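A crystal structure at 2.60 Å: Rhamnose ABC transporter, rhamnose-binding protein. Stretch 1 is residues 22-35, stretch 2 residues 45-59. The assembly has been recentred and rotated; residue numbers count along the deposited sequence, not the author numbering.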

# COMPACT_ATOMS: atom_id res chain seq x y z
N SER A 22 7.52 23.70 -5.52
CA SER A 22 8.08 24.21 -6.78
C SER A 22 9.16 23.30 -7.41
O SER A 22 9.76 22.47 -6.72
CB SER A 22 8.66 25.61 -6.57
N TYR A 23 9.38 23.48 -8.73
CA TYR A 23 10.34 22.72 -9.51
C TYR A 23 11.41 23.63 -10.13
O TYR A 23 11.11 24.44 -11.01
CB TYR A 23 9.63 21.92 -10.61
N ASP A 24 12.65 23.48 -9.65
CA ASP A 24 13.84 24.19 -10.13
C ASP A 24 15.04 23.24 -10.04
O ASP A 24 16.16 23.63 -9.70
CB ASP A 24 14.07 25.50 -9.35
CG ASP A 24 15.00 26.48 -10.05
OD1 ASP A 24 14.90 26.61 -11.29
OD2 ASP A 24 15.83 27.11 -9.36
N VAL A 25 14.78 21.96 -10.38
CA VAL A 25 15.74 20.86 -10.36
C VAL A 25 16.08 20.43 -11.82
O VAL A 25 16.24 19.25 -12.11
CB VAL A 25 15.24 19.68 -9.48
CG1 VAL A 25 15.33 20.02 -8.00
CG2 VAL A 25 13.82 19.26 -9.85
N SER A 26 16.22 21.44 -12.71
CA SER A 26 16.54 21.28 -14.14
C SER A 26 17.94 20.69 -14.38
O SER A 26 18.20 20.15 -15.45
CB SER A 26 16.40 22.61 -14.86
OG SER A 26 17.20 23.62 -14.26
N SER A 27 18.84 20.80 -13.38
CA SER A 27 20.22 20.32 -13.42
C SER A 27 20.46 19.15 -12.44
O SER A 27 21.52 18.53 -12.48
CB SER A 27 21.18 21.46 -13.10
OG SER A 27 20.92 22.00 -11.81
N GLN A 28 19.47 18.86 -11.58
CA GLN A 28 19.55 17.83 -10.54
C GLN A 28 19.11 16.45 -11.05
O GLN A 28 18.37 16.35 -12.03
CB GLN A 28 18.71 18.23 -9.32
CG GLN A 28 19.01 19.64 -8.78
CD GLN A 28 20.26 19.70 -7.94
OE1 GLN A 28 21.36 19.90 -8.44
NE2 GLN A 28 20.10 19.55 -6.64
N SER A 29 19.57 15.38 -10.37
CA SER A 29 19.28 13.98 -10.71
C SER A 29 18.42 13.28 -9.64
O SER A 29 18.58 13.53 -8.45
CB SER A 29 20.57 13.20 -10.92
OG SER A 29 21.41 13.26 -9.78
N ILE A 30 17.53 12.37 -10.09
CA ILE A 30 16.64 11.58 -9.23
C ILE A 30 16.83 10.08 -9.53
O ILE A 30 16.97 9.69 -10.69
CB ILE A 30 15.15 12.03 -9.35
CG1 ILE A 30 14.26 11.40 -8.24
CG2 ILE A 30 14.56 11.81 -10.77
CD1 ILE A 30 12.91 12.08 -8.00
N THR A 31 16.87 9.25 -8.47
CA THR A 31 17.02 7.80 -8.60
C THR A 31 16.00 7.09 -7.71
O THR A 31 15.85 7.43 -6.53
CB THR A 31 18.47 7.36 -8.31
OG1 THR A 31 19.34 8.01 -9.23
CG2 THR A 31 18.66 5.86 -8.43
N PHE A 32 15.30 6.11 -8.30
CA PHE A 32 14.28 5.28 -7.65
C PHE A 32 14.85 3.89 -7.40
O PHE A 32 15.29 3.23 -8.34
CB PHE A 32 13.00 5.22 -8.51
CG PHE A 32 12.40 6.56 -8.87
CD1 PHE A 32 12.82 7.24 -10.00
CD2 PHE A 32 11.41 7.13 -8.07
CE1 PHE A 32 12.28 8.49 -10.32
CE2 PHE A 32 10.87 8.37 -8.40
CZ PHE A 32 11.31 9.05 -9.52
N ILE A 33 14.88 3.46 -6.12
CA ILE A 33 15.38 2.14 -5.74
C ILE A 33 14.22 1.31 -5.17
O ILE A 33 13.82 1.51 -4.02
CB ILE A 33 16.62 2.18 -4.78
CG1 ILE A 33 17.75 3.07 -5.35
CG2 ILE A 33 17.13 0.76 -4.49
CD1 ILE A 33 18.75 3.58 -4.32
N PRO A 34 13.66 0.35 -5.96
CA PRO A 34 12.59 -0.50 -5.41
C PRO A 34 13.16 -1.61 -4.52
O PRO A 34 14.39 -1.76 -4.44
CB PRO A 34 11.92 -1.06 -6.67
CG PRO A 34 13.02 -1.13 -7.68
CD PRO A 34 14.02 -0.04 -7.34
N LYS A 35 12.28 -2.39 -3.88
CA LYS A 35 12.67 -3.53 -3.03
C LYS A 35 13.41 -4.59 -3.84
O LYS A 35 14.40 -5.17 -3.38
CB LYS A 35 11.42 -4.16 -2.39
CG LYS A 35 10.86 -3.40 -1.19
CD LYS A 35 9.69 -4.16 -0.59
CE LYS A 35 9.24 -3.55 0.70
NZ LYS A 35 8.10 -4.30 1.30
N MSE A 45 4.53 1.53 -9.71
CA MSE A 45 4.94 2.57 -8.76
C MSE A 45 6.14 3.34 -9.33
O MSE A 45 6.15 4.57 -9.27
CB MSE A 45 5.28 1.92 -7.40
CG MSE A 45 5.83 2.89 -6.34
SE MSE A 45 6.63 1.97 -4.80
CE MSE A 45 8.12 1.05 -5.69
N LEU A 46 7.13 2.62 -9.91
CA LEU A 46 8.32 3.22 -10.53
C LEU A 46 7.94 4.04 -11.77
O LEU A 46 8.47 5.13 -11.97
CB LEU A 46 9.37 2.16 -10.91
CG LEU A 46 10.01 1.35 -9.78
CD1 LEU A 46 10.60 0.05 -10.31
CD2 LEU A 46 11.07 2.14 -9.06
N GLY A 47 7.00 3.50 -12.57
CA GLY A 47 6.48 4.13 -13.77
C GLY A 47 5.83 5.48 -13.51
O GLY A 47 6.01 6.41 -14.30
N GLY A 48 5.11 5.58 -12.39
CA GLY A 48 4.46 6.81 -11.94
C GLY A 48 5.46 7.84 -11.45
O GLY A 48 5.25 9.04 -11.61
N GLY A 49 6.57 7.35 -10.88
CA GLY A 49 7.67 8.15 -10.38
C GLY A 49 8.47 8.79 -11.50
O GLY A 49 8.81 9.97 -11.41
N LYS A 50 8.76 8.00 -12.55
CA LYS A 50 9.50 8.43 -13.74
C LYS A 50 8.69 9.46 -14.53
O LYS A 50 9.26 10.45 -14.98
CB LYS A 50 9.84 7.23 -14.65
CG LYS A 50 10.90 6.28 -14.08
CD LYS A 50 11.40 5.28 -15.12
CE LYS A 50 10.48 4.09 -15.31
NZ LYS A 50 10.97 3.19 -16.39
N ASN A 51 7.37 9.23 -14.67
CA ASN A 51 6.46 10.14 -15.38
C ASN A 51 6.37 11.49 -14.66
O ASN A 51 6.38 12.52 -15.33
CB ASN A 51 5.08 9.51 -15.55
CG ASN A 51 4.91 8.75 -16.85
OD1 ASN A 51 5.76 7.96 -17.28
ND2 ASN A 51 3.77 8.96 -17.50
N ALA A 52 6.33 11.47 -13.31
CA ALA A 52 6.30 12.69 -12.49
C ALA A 52 7.62 13.46 -12.61
O ALA A 52 7.60 14.67 -12.80
CB ALA A 52 6.03 12.34 -11.05
N ALA A 53 8.77 12.74 -12.56
CA ALA A 53 10.12 13.30 -12.67
C ALA A 53 10.35 13.98 -14.03
O ALA A 53 11.06 14.99 -14.10
CB ALA A 53 11.16 12.21 -12.47
N GLY A 54 9.72 13.45 -15.08
CA GLY A 54 9.76 14.00 -16.43
C GLY A 54 8.98 15.30 -16.51
O GLY A 54 9.44 16.25 -17.15
N GLU A 55 7.81 15.36 -15.84
CA GLU A 55 6.93 16.53 -15.75
C GLU A 55 7.64 17.67 -15.00
O GLU A 55 7.57 18.82 -15.43
CB GLU A 55 5.62 16.17 -15.03
CG GLU A 55 4.62 15.40 -15.88
CD GLU A 55 3.36 14.97 -15.16
OE1 GLU A 55 2.89 15.70 -14.25
OE2 GLU A 55 2.81 13.90 -15.52
N ILE A 56 8.31 17.33 -13.88
CA ILE A 56 9.07 18.25 -13.02
C ILE A 56 10.23 18.86 -13.84
O ILE A 56 10.41 20.08 -13.83
CB ILE A 56 9.56 17.51 -11.74
CG1 ILE A 56 8.38 17.12 -10.83
CG2 ILE A 56 10.57 18.35 -10.96
CD1 ILE A 56 8.62 15.92 -9.92
N GLY A 57 10.96 18.01 -14.56
CA GLY A 57 12.07 18.43 -15.41
C GLY A 57 13.45 18.10 -14.87
O GLY A 57 14.37 18.91 -15.02
N PHE A 58 13.61 16.91 -14.25
CA PHE A 58 14.89 16.44 -13.72
C PHE A 58 15.86 16.16 -14.87
O PHE A 58 15.43 15.65 -15.91
CB PHE A 58 14.71 15.17 -12.86
CG PHE A 58 14.34 15.40 -11.42
CD1 PHE A 58 15.33 15.62 -10.46
CD2 PHE A 58 13.02 15.33 -11.00
CE1 PHE A 58 14.99 15.80 -9.12
CE2 PHE A 58 12.68 15.52 -9.65
CZ PHE A 58 13.67 15.75 -8.72
N ALA A 59 17.15 16.50 -14.68
CA ALA A 59 18.20 16.30 -15.68
C ALA A 59 18.46 14.81 -15.93
O ALA A 59 18.60 14.40 -17.09
CB ALA A 59 19.48 16.98 -15.24

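The strand that ends at Ile 33 runs almost exactly antiparallel to the helix that runs to Ile 56, at 174°, with the axes 9.7 Å apart at closest approach. Along the strand the side chains alternate: Ile 30 and Phe 32 point toward the helix, while Thr 31 does not reach it and Ile 33 points away.

Phe 32, with chi1 in m and chi2 at 88°, brings the end of its ring against the helix where Gly 49 has no side chain. Its CZ comes 3.3 Å from Gly 49 O, and Ala 53 CB sits at the ring edge. Gly 49 makes this possible, since a CB on its backbone would lie 2.8 Å from Phe 32 CE2, a clash. One turn earlier, Leu 46 leaves its backbone sideways, but its m,t rotamer brings the tip closer, placing CD2 3.7 Å from Phe 32 CB and CD1 3.8 Å from Pro 34 CG.

At the other end, Phe 58 is the centrepiece. Its CA-to-CB bond points away overall, yet the ring, at chi1 -85° and chi2 -86°, is clamped between two aliphatic residues. Val 25 CG2 stands over one face, 3.7 Å from the centroid of the Phe 58 ring, and Ile 30 CB lies 3.8 Å from that centroid on the opposite side. The m rotamer of Val 25 also sets its CG2 3.6 Å from Ile 56 CG2, so one methyl serves two neighbours. Ile 30, in t,t, likewise uses CG2 twice, reaching Ala 53 CB at 3.8 Å as well as the Phe 58 ring.

The backbone beside this sandwich has its own requirements. Gly 57 leaves the helix with positive phi, at angles where a CB would jam against the preceding carbonyl. Beyond it, Ala 59 N donates a hydrogen bond to Gln 28 O at 2.9 Å, while Gln 28 O also meets the edge of the Phe 58 ring.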